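Local coordinates for glycerol kinase, putative (Plasmodium falciparum, PDB 2W40), which probably transfers a phosphate from ATP to glycerol, giving sn-glycerol 3-phosphate, as a member of the FGGY kinase family, at residues F226-S231 and Y237-I242; P241-I246 and G453-I458; I89-I94 and L171-T176. All coordinates share one frame; numbering follows the deposited sequence.

Interaction 1 of 3, residues F226-S231 and Y237-I242; sequences FGLVKS and YLNIPI. With EDO (1,2-ethanediol), chain B.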
# COMPACT_ATOMS: atom_id res chain seq x y z
N PHE C 226 1.68 32.37 34.52
CA PHE C 226 0.54 31.50 34.22
C PHE C 226 -0.14 30.87 35.45
O PHE C 226 -1.19 30.22 35.32
CB PHE C 226 0.93 30.43 33.22
CG PHE C 226 1.28 30.95 31.86
CD1 PHE C 226 0.29 31.21 30.90
CD2 PHE C 226 2.61 31.25 31.53
CE1 PHE C 226 0.65 31.80 29.67
CE2 PHE C 226 2.93 31.76 30.30
CZ PHE C 226 1.98 32.06 29.40
N GLY C 227 0.47 31.07 36.63
CA GLY C 227 -0.05 30.58 37.86
C GLY C 227 0.83 29.65 38.57
O GLY C 227 1.84 29.21 38.11
N LEU C 228 0.32 29.29 39.71
CA LEU C 228 0.91 28.36 40.65
C LEU C 228 0.30 26.99 40.49
O LEU C 228 -0.91 26.80 40.43
CB LEU C 228 0.67 28.82 42.09
CG LEU C 228 1.18 30.11 42.64
CD1 LEU C 228 0.63 30.37 44.09
CD2 LEU C 228 2.74 30.27 42.53
N VAL C 229 1.14 25.97 40.49
CA VAL C 229 0.66 24.59 40.56
C VAL C 229 -0.00 24.40 41.95
O VAL C 229 0.64 24.66 43.03
CB VAL C 229 1.76 23.53 40.37
CG1 VAL C 229 1.20 22.13 40.54
CG2 VAL C 229 2.39 23.73 38.93
N LYS C 230 -1.25 23.89 41.88
CA LYS C 230 -2.01 23.57 43.03
C LYS C 230 -2.64 22.18 42.99
O LYS C 230 -3.25 21.76 44.03
CB LYS C 230 -3.14 24.60 43.27
CG LYS C 230 -2.65 26.01 43.53
CD LYS C 230 -1.90 26.12 44.86
CE LYS C 230 -1.90 27.55 45.53
NZ LYS C 230 -1.29 27.61 46.92
N SER C 231 -2.56 21.47 41.85
CA SER C 231 -3.20 20.19 41.76
C SER C 231 -2.75 19.19 42.81
O SER C 231 -1.56 18.90 42.94
CB SER C 231 -3.12 19.53 40.38
OG SER C 231 -3.67 18.23 40.39
N TYR C 237 4.96 19.48 43.71
CA TYR C 237 5.00 20.69 42.85
C TYR C 237 4.16 21.88 43.34
O TYR C 237 4.07 22.88 42.68
CB TYR C 237 4.57 20.30 41.47
CG TYR C 237 5.53 19.37 40.80
CD1 TYR C 237 6.48 19.88 39.90
CD2 TYR C 237 5.43 18.01 40.97
CE1 TYR C 237 7.36 19.02 39.23
CE2 TYR C 237 6.25 17.15 40.30
CZ TYR C 237 7.25 17.65 39.42
OH TYR C 237 8.11 16.83 38.67
N LEU C 238 3.61 21.73 44.56
CA LEU C 238 2.82 22.76 45.15
C LEU C 238 3.55 24.12 45.13
O LEU C 238 4.68 24.25 45.63
CB LEU C 238 2.39 22.42 46.56
CG LEU C 238 1.50 23.51 47.24
CD1 LEU C 238 0.10 23.66 46.60
CD2 LEU C 238 1.49 23.16 48.80
N ASN C 239 2.88 25.15 44.59
CA ASN C 239 3.38 26.51 44.50
C ASN C 239 4.61 26.78 43.62
O ASN C 239 5.21 27.85 43.66
CB ASN C 239 3.59 27.15 45.87
CG ASN C 239 2.34 27.34 46.65
OD1 ASN C 239 1.25 27.54 46.06
ND2 ASN C 239 2.43 27.25 47.97
N ILE C 240 4.90 25.81 42.75
CA ILE C 240 5.89 26.00 41.70
C ILE C 240 5.18 26.75 40.58
O ILE C 240 4.08 26.34 40.18
CB ILE C 240 6.40 24.65 41.19
CG1 ILE C 240 7.14 23.88 42.30
CG2 ILE C 240 7.32 24.82 40.05
CD1 ILE C 240 8.29 24.65 42.96
N PRO C 241 5.80 27.84 40.06
CA PRO C 241 5.11 28.68 39.04
C PRO C 241 5.31 28.16 37.60
O PRO C 241 6.35 27.60 37.27
CB PRO C 241 5.82 30.01 39.18
CG PRO C 241 7.24 29.60 39.49
CD PRO C 241 7.16 28.38 40.33
N ILE C 242 4.29 28.35 36.79
CA ILE C 242 4.29 28.04 35.38
C ILE C 242 4.58 29.40 34.73
O ILE C 242 3.78 30.36 34.86
CB ILE C 242 2.91 27.49 34.89
CG1 ILE C 242 2.61 26.17 35.61
CG2 ILE C 242 2.95 27.31 33.36
CD1 ILE C 242 1.11 25.68 35.45
C1 EDO B . -2.57 29.83 40.12
O1 EDO B . -3.12 28.52 40.94
C2 EDO B . -2.71 31.26 40.61
O2 EDO B . -1.52 32.06 40.97
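At the edge of a six-stranded mixed sheet, the weakly bonded strand 225-228 runs antiparallel to the start of strand 241-247, and Val229 and Ile240 continue the pairing into the loop. Two backbone bonds frame its inner end: Phe226 N gives to Ile242 O at 2.9 Å, and Ile242 N returns a straighter bond to Gly227 O (170° at the hydrogen). Leu228 and Pro241 form a non-hydrogen-bonded pair. Beyond it, Val229 N binds Ile240 O at 3.0 Å and Val229 O receives Asn239 N at 2.8 Å, so both polar backbone atoms of Val229 are used. The second bond reaches into the type II turn from Tyr237 to Ile240, where Asn239 has the positive phi (65°) expected of the third turn residue.

Val229 supplies much of the apolar contact. With CG1 anti to the backbone N (chi1 176°), that methyl lies beside Tyr237 CB at 3.9 Å, while CG2 turns to Ile242 CG1. Toward the start of segment 226-231, Phe226 CB rests on Ile242 CG2. On the solvent side Lys230 bends at chi2, laying CD against Leu238 CD1 at 3.6 Å and bringing NZ to Asn239 OD1 at 2.7 Å, on a lone pair. Val229 touches Ile79 and Ile242 touches Ile81, both on strand 74-83, the other neighbour of 241-247; strand 225-228 is outermost, at the edge of the N-terminal sheet of an actin-like ATPase fold.

Interaction 2 of 3, residues P241-I246 and G453-I458; sequences PITGCI and GLEVKI. With EDO (1,2-ethanediol), chain D.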
# COMPACT_ATOMS: atom_id res chain seq x y z
N PRO C 241 5.80 27.84 40.06
CA PRO C 241 5.11 28.68 39.04
C PRO C 241 5.31 28.16 37.60
O PRO C 241 6.35 27.60 37.27
CB PRO C 241 5.82 30.01 39.18
CG PRO C 241 7.24 29.60 39.49
CD PRO C 241 7.16 28.38 40.33
N ILE C 242 4.29 28.35 36.79
CA ILE C 242 4.29 28.04 35.38
C ILE C 242 4.58 29.40 34.73
O ILE C 242 3.78 30.36 34.86
CB ILE C 242 2.91 27.49 34.89
CG1 ILE C 242 2.61 26.17 35.61
CG2 ILE C 242 2.95 27.31 33.36
CD1 ILE C 242 1.11 25.68 35.45
N THR C 243 5.73 29.48 34.09
CA THR C 243 6.25 30.77 33.66
C THR C 243 6.58 30.90 32.17
O THR C 243 7.01 31.97 31.69
CB THR C 243 7.51 31.12 34.48
OG1 THR C 243 8.52 30.12 34.26
CG2 THR C 243 7.18 31.15 35.96
N GLY C 244 6.40 29.82 31.42
CA GLY C 244 6.50 29.91 29.99
C GLY C 244 5.55 28.99 29.31
O GLY C 244 5.26 27.94 29.80
N CYS C 245 5.01 29.44 28.18
CA CYS C 245 4.08 28.69 27.38
C CYS C 245 4.12 29.07 25.96
O CYS C 245 4.07 30.25 25.65
CB CYS C 245 2.71 28.97 27.90
SG CYS C 245 1.34 27.93 27.21
N ILE C 246 4.21 28.09 25.09
CA ILE C 246 4.38 28.33 23.63
C ILE C 246 3.95 27.06 22.87
O ILE C 246 4.14 25.95 23.39
CB ILE C 246 5.86 28.75 23.33
CG1 ILE C 246 6.02 29.19 21.91
CG2 ILE C 246 6.82 27.56 23.73
CD1 ILE C 246 7.27 30.09 21.63
N GLY C 453 12.67 29.80 32.22
CA GLY C 453 13.82 30.35 32.90
C GLY C 453 14.03 31.81 32.77
O GLY C 453 14.41 32.50 33.71
N LEU C 454 13.86 32.32 31.59
CA LEU C 454 14.00 33.77 31.34
C LEU C 454 12.98 34.55 32.18
O LEU C 454 13.32 35.56 32.78
CB LEU C 454 13.84 34.09 29.91
CG LEU C 454 15.10 33.82 29.02
CD1 LEU C 454 14.74 33.97 27.51
CD2 LEU C 454 16.40 34.61 29.38
N GLU C 455 11.78 33.98 32.33
CA GLU C 455 10.69 34.67 33.04
C GLU C 455 11.05 34.81 34.55
O GLU C 455 10.69 35.85 35.20
CB GLU C 455 9.36 33.95 32.84
CG GLU C 455 8.26 34.59 33.68
CD GLU C 455 7.76 35.97 33.35
OE1 GLU C 455 8.20 36.57 32.30
OE2 GLU C 455 6.81 36.47 34.10
N VAL C 456 11.75 33.83 35.12
CA VAL C 456 12.16 33.93 36.53
C VAL C 456 13.65 34.33 36.75
O VAL C 456 14.17 34.21 37.87
CB VAL C 456 11.82 32.64 37.31
CG1 VAL C 456 10.30 32.39 37.40
CG2 VAL C 456 12.53 31.41 36.74
N LYS C 457 14.26 34.85 35.69
CA LYS C 457 15.60 35.44 35.70
C LYS C 457 16.71 34.45 36.06
O LYS C 457 17.71 34.81 36.77
CB LYS C 457 15.67 36.59 36.69
CG LYS C 457 14.47 37.58 36.75
CD LYS C 457 14.35 38.26 35.52
CE LYS C 457 13.38 39.52 35.67
NZ LYS C 457 12.98 39.91 34.30
N ILE C 458 16.59 33.21 35.57
CA ILE C 458 17.69 32.19 35.74
C ILE C 458 18.95 32.69 35.07
O ILE C 458 20.04 32.54 35.61
CB ILE C 458 17.33 30.80 35.18
CG1 ILE C 458 16.15 30.26 35.97
CG2 ILE C 458 18.55 29.92 35.19
CD1 ILE C 458 15.71 28.81 35.74
C1 EDO D . 12.48 37.18 29.03
O1 EDO D . 13.33 38.23 28.55
C2 EDO D . 11.12 37.72 29.28
O2 EDO D . 10.88 37.75 30.70
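Helix-on-strand packing joins strand 241-247 of the N-terminal FGGY region to the C-terminal end of helix 443-455, from the C-terminal one. The two segments bury 158 Å² between them and exchange no hydrogen bond; Thr243 meets both Glu455 and Val456.

Polar interactions run outside the pair. Thr243 OG1 is hydrogen-bonded to Ala452 O, just before the helical segment, tying the threonine to the helix that carries Glu455. Glu455 OE1 accepts from a glycerol that is probably a crystallisation additive, as is the 1,2-ethanediol, which is bound weakly.

Helix termination provides the second element. Lys457, at positive phi, is the C-prime residue of a Schellman motif, with Ile458 N bound to Gly453 O at 3.0 Å and Lys457 N to Leu454 O at 3.1 Å.

The remaining contacts are made by aliphatic carbon. In Glu455 an extended first torsion (chi1 175°) puts CB and CG over Thr243, the two side chains crossing at a slant: Glu455 CB sits 3.3 Å from Thr243 O, and Glu455 CG 3.6 Å from Thr243 CB. A bend at chi2 then carries the carboxylate away from the strand. Val456, the first residue to leave helical angles, faces the strand and also packs on Cys78 of strand 74-83. Its side chain crosses that of Thr243 at about a right angle, with Val456 CG1 3.7 Å from Thr243 CG2.

Interaction 3 of 3, residues I89-I94 and L171-T176; sequences IIWDRI and LIFNLT. With EDO (1,2-ethanediol), chain B.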
# COMPACT_ATOMS: atom_id res chain seq x y z
N ILE C 89 -10.08 21.06 22.95
CA ILE C 89 -10.97 20.41 23.98
C ILE C 89 -11.93 21.54 24.45
O ILE C 89 -11.54 22.69 24.65
CB ILE C 89 -10.20 19.82 25.18
CG1 ILE C 89 -9.12 18.82 24.74
CG2 ILE C 89 -11.15 19.11 26.20
CD1 ILE C 89 -7.99 18.92 25.77
N ILE C 90 -13.18 21.15 24.63
CA ILE C 90 -14.20 22.02 25.24
C ILE C 90 -14.61 21.27 26.55
O ILE C 90 -14.97 20.06 26.56
CB ILE C 90 -15.42 22.32 24.34
CG1 ILE C 90 -14.93 22.89 23.00
CG2 ILE C 90 -16.45 23.27 25.00
CD1 ILE C 90 -16.02 23.23 21.95
N TRP C 91 -14.50 22.00 27.66
CA TRP C 91 -14.79 21.41 28.95
C TRP C 91 -15.68 22.30 29.82
O TRP C 91 -15.89 23.45 29.53
CB TRP C 91 -13.54 21.06 29.75
CG TRP C 91 -12.57 22.16 30.12
CD1 TRP C 91 -12.50 22.83 31.30
CD2 TRP C 91 -11.43 22.65 29.33
NE1 TRP C 91 -11.48 23.72 31.30
CE2 TRP C 91 -10.77 23.63 30.13
CE3 TRP C 91 -10.96 22.39 28.05
CZ2 TRP C 91 -9.61 24.28 29.68
CZ3 TRP C 91 -9.79 23.05 27.61
CH2 TRP C 91 -9.13 23.97 28.42
N ASP C 92 -16.25 21.70 30.87
CA ASP C 92 -17.05 22.39 31.85
C ASP C 92 -16.11 23.23 32.76
O ASP C 92 -15.19 22.68 33.37
CB ASP C 92 -17.84 21.42 32.73
CG ASP C 92 -18.63 22.15 33.80
OD1 ASP C 92 -19.44 22.99 33.46
OD2 ASP C 92 -18.48 21.79 34.96
N ARG C 93 -16.36 24.53 32.90
CA ARG C 93 -15.54 25.41 33.71
C ARG C 93 -15.45 25.02 35.19
O ARG C 93 -14.38 24.97 35.80
CB ARG C 93 -16.11 26.80 33.57
CG ARG C 93 -15.40 27.89 34.37
CD ARG C 93 -15.75 29.28 33.89
NE ARG C 93 -17.18 29.50 33.72
CZ ARG C 93 -18.04 29.62 34.71
NH1 ARG C 93 -17.63 29.52 35.98
NH2 ARG C 93 -19.29 29.80 34.45
N ILE C 94 -16.60 24.74 35.76
CA ILE C 94 -16.67 24.55 37.22
C ILE C 94 -16.11 23.21 37.65
O ILE C 94 -15.32 23.16 38.61
CB ILE C 94 -18.07 24.72 37.75
CG1 ILE C 94 -18.51 26.15 37.61
CG2 ILE C 94 -18.10 24.26 39.27
CD1 ILE C 94 -17.69 27.18 38.33
N LEU C 171 -3.74 21.94 30.06
CA LEU C 171 -2.73 21.60 31.04
C LEU C 171 -2.67 22.63 32.15
O LEU C 171 -2.61 22.30 33.32
CB LEU C 171 -1.38 21.43 30.32
CG LEU C 171 -0.98 20.09 29.78
CD1 LEU C 171 -2.09 19.29 29.12
CD2 LEU C 171 0.36 20.10 29.02
N ILE C 172 -2.67 23.91 31.81
CA ILE C 172 -2.55 24.97 32.80
C ILE C 172 -3.80 24.99 33.69
O ILE C 172 -3.70 25.06 34.93
CB ILE C 172 -2.33 26.37 32.09
CG1 ILE C 172 -0.93 26.43 31.35
CG2 ILE C 172 -2.60 27.51 33.10
CD1 ILE C 172 -0.85 27.71 30.43
N PHE C 173 -4.97 24.80 33.09
CA PHE C 173 -6.23 24.75 33.84
C PHE C 173 -6.18 23.65 34.88
O PHE C 173 -6.53 23.88 36.06
CB PHE C 173 -7.36 24.54 32.86
CG PHE C 173 -8.69 24.42 33.47
CD1 PHE C 173 -9.47 25.57 33.60
CD2 PHE C 173 -9.10 23.20 34.03
CE1 PHE C 173 -10.73 25.47 34.22
CE2 PHE C 173 -10.43 23.09 34.60
CZ PHE C 173 -11.20 24.22 34.68
N ASN C 174 -5.73 22.47 34.51
CA ASN C 174 -5.69 21.40 35.47
C ASN C 174 -4.62 21.59 36.52
O ASN C 174 -4.84 21.39 37.68
CB ASN C 174 -5.55 20.06 34.77
CG ASN C 174 -6.80 19.63 34.08
OD1 ASN C 174 -6.94 19.68 32.86
ND2 ASN C 174 -7.69 19.12 34.83
N LEU C 175 -3.43 21.97 36.10
CA LEU C 175 -2.29 22.15 37.08
C LEU C 175 -2.54 23.21 38.15
O LEU C 175 -2.18 23.05 39.31
CB LEU C 175 -0.98 22.43 36.38
CG LEU C 175 -0.34 21.25 35.65
CD1 LEU C 175 0.71 21.77 34.66
CD2 LEU C 175 0.23 20.23 36.73
N THR C 176 -3.21 24.28 37.72
CA THR C 176 -3.49 25.47 38.52
C THR C 176 -4.84 25.43 39.23
O THR C 176 -5.14 26.31 39.98
CB THR C 176 -3.36 26.78 37.71
OG1 THR C 176 -4.46 26.88 36.80
CG2 THR C 176 -2.03 26.97 37.06
C1 EDO B . -2.57 29.83 40.12
O1 EDO B . -3.12 28.52 40.94
C2 EDO B . -2.71 31.26 40.61
O2 EDO B . -1.52 32.06 40.97
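Trp91, on strand 88-92, drives the edge of its indole into the face of Phe173, on helix 167-176. The five-membered ring and the phenyl ring have centroids 4.3 Å apart and planes inclined at 64°, which defines an edge-to-face pair.

Followed outward from CB, the tryptophan makes this contact with the edge that carries NE1. Its first torsion (chi1 60°) sets CG between the backbone N and the carbonyl carbon, and the indole extends from there toward the helix. CD1 meets the outer end of the phenyl ring, at 3.9 Å from Phe173 CZ. NE1 goes deepest: it stands 3.2 Å above the phenyl plane, over the ring centre, and lies within 3.4 to 3.7 Å of all six ring carbons. Such centring places the polar N-H corner of the indole against the pi cloud, although no conventional hydrogen bond joins the segments. CE2 then passes Phe173 CG at 4.0 Å, and CZ2 reaches the root of the phenylalanine, 3.9 Å from Phe173 CB. With CD1 near the tip of the phenylalanine and CZ2 near its root, the two side chains run antiparallel, overlapping along their lengths.

In Phe173 a fully extended first torsion (chi1 178°) carries the ring straight out from the helix. The leading carbon, CZ, also approaches Arg93 O at 3.5 Å; that carbonyl oxygen lies in the phenyl plane, at the ring edge, and so meets the hydrogen-bearing rim while NE1 covers a face.

Around the pair, Trp170 from the same helix makes a second edge-to-face contact with Trp91, and Val163 of strand 162-166 touches both Trp91 and Arg93. The two-stranded antiparallel sheet formed by 88-92 and 162-166 is thus packed against helix 167-176, which follows directly after its second strand.

How the interactions relate
Interaction 3 comes first along the chain, and interaction 1 follows, sharing Pro241 and Ile242 with interaction 2; segment 453-458 closes interaction 2 only after the chain has passed through most of the C-terminal family region. The centres of 1 and 2 are about 12 Å apart, those of 1 and 3 about 14 Å, and those of 2 and 3 about 21 Å. Strand 241-247 serves both 1 and 2; helix 167-176 joins 3 to them, with Leu175 O within hydrogen-bonding distance of Lys230 N (2.9 Å), and Thr176 CG2 packed on Ile242 CD1. Together they link the small sheet, this helix and the edge of the six-stranded sheet to a helix from the C-terminal family region.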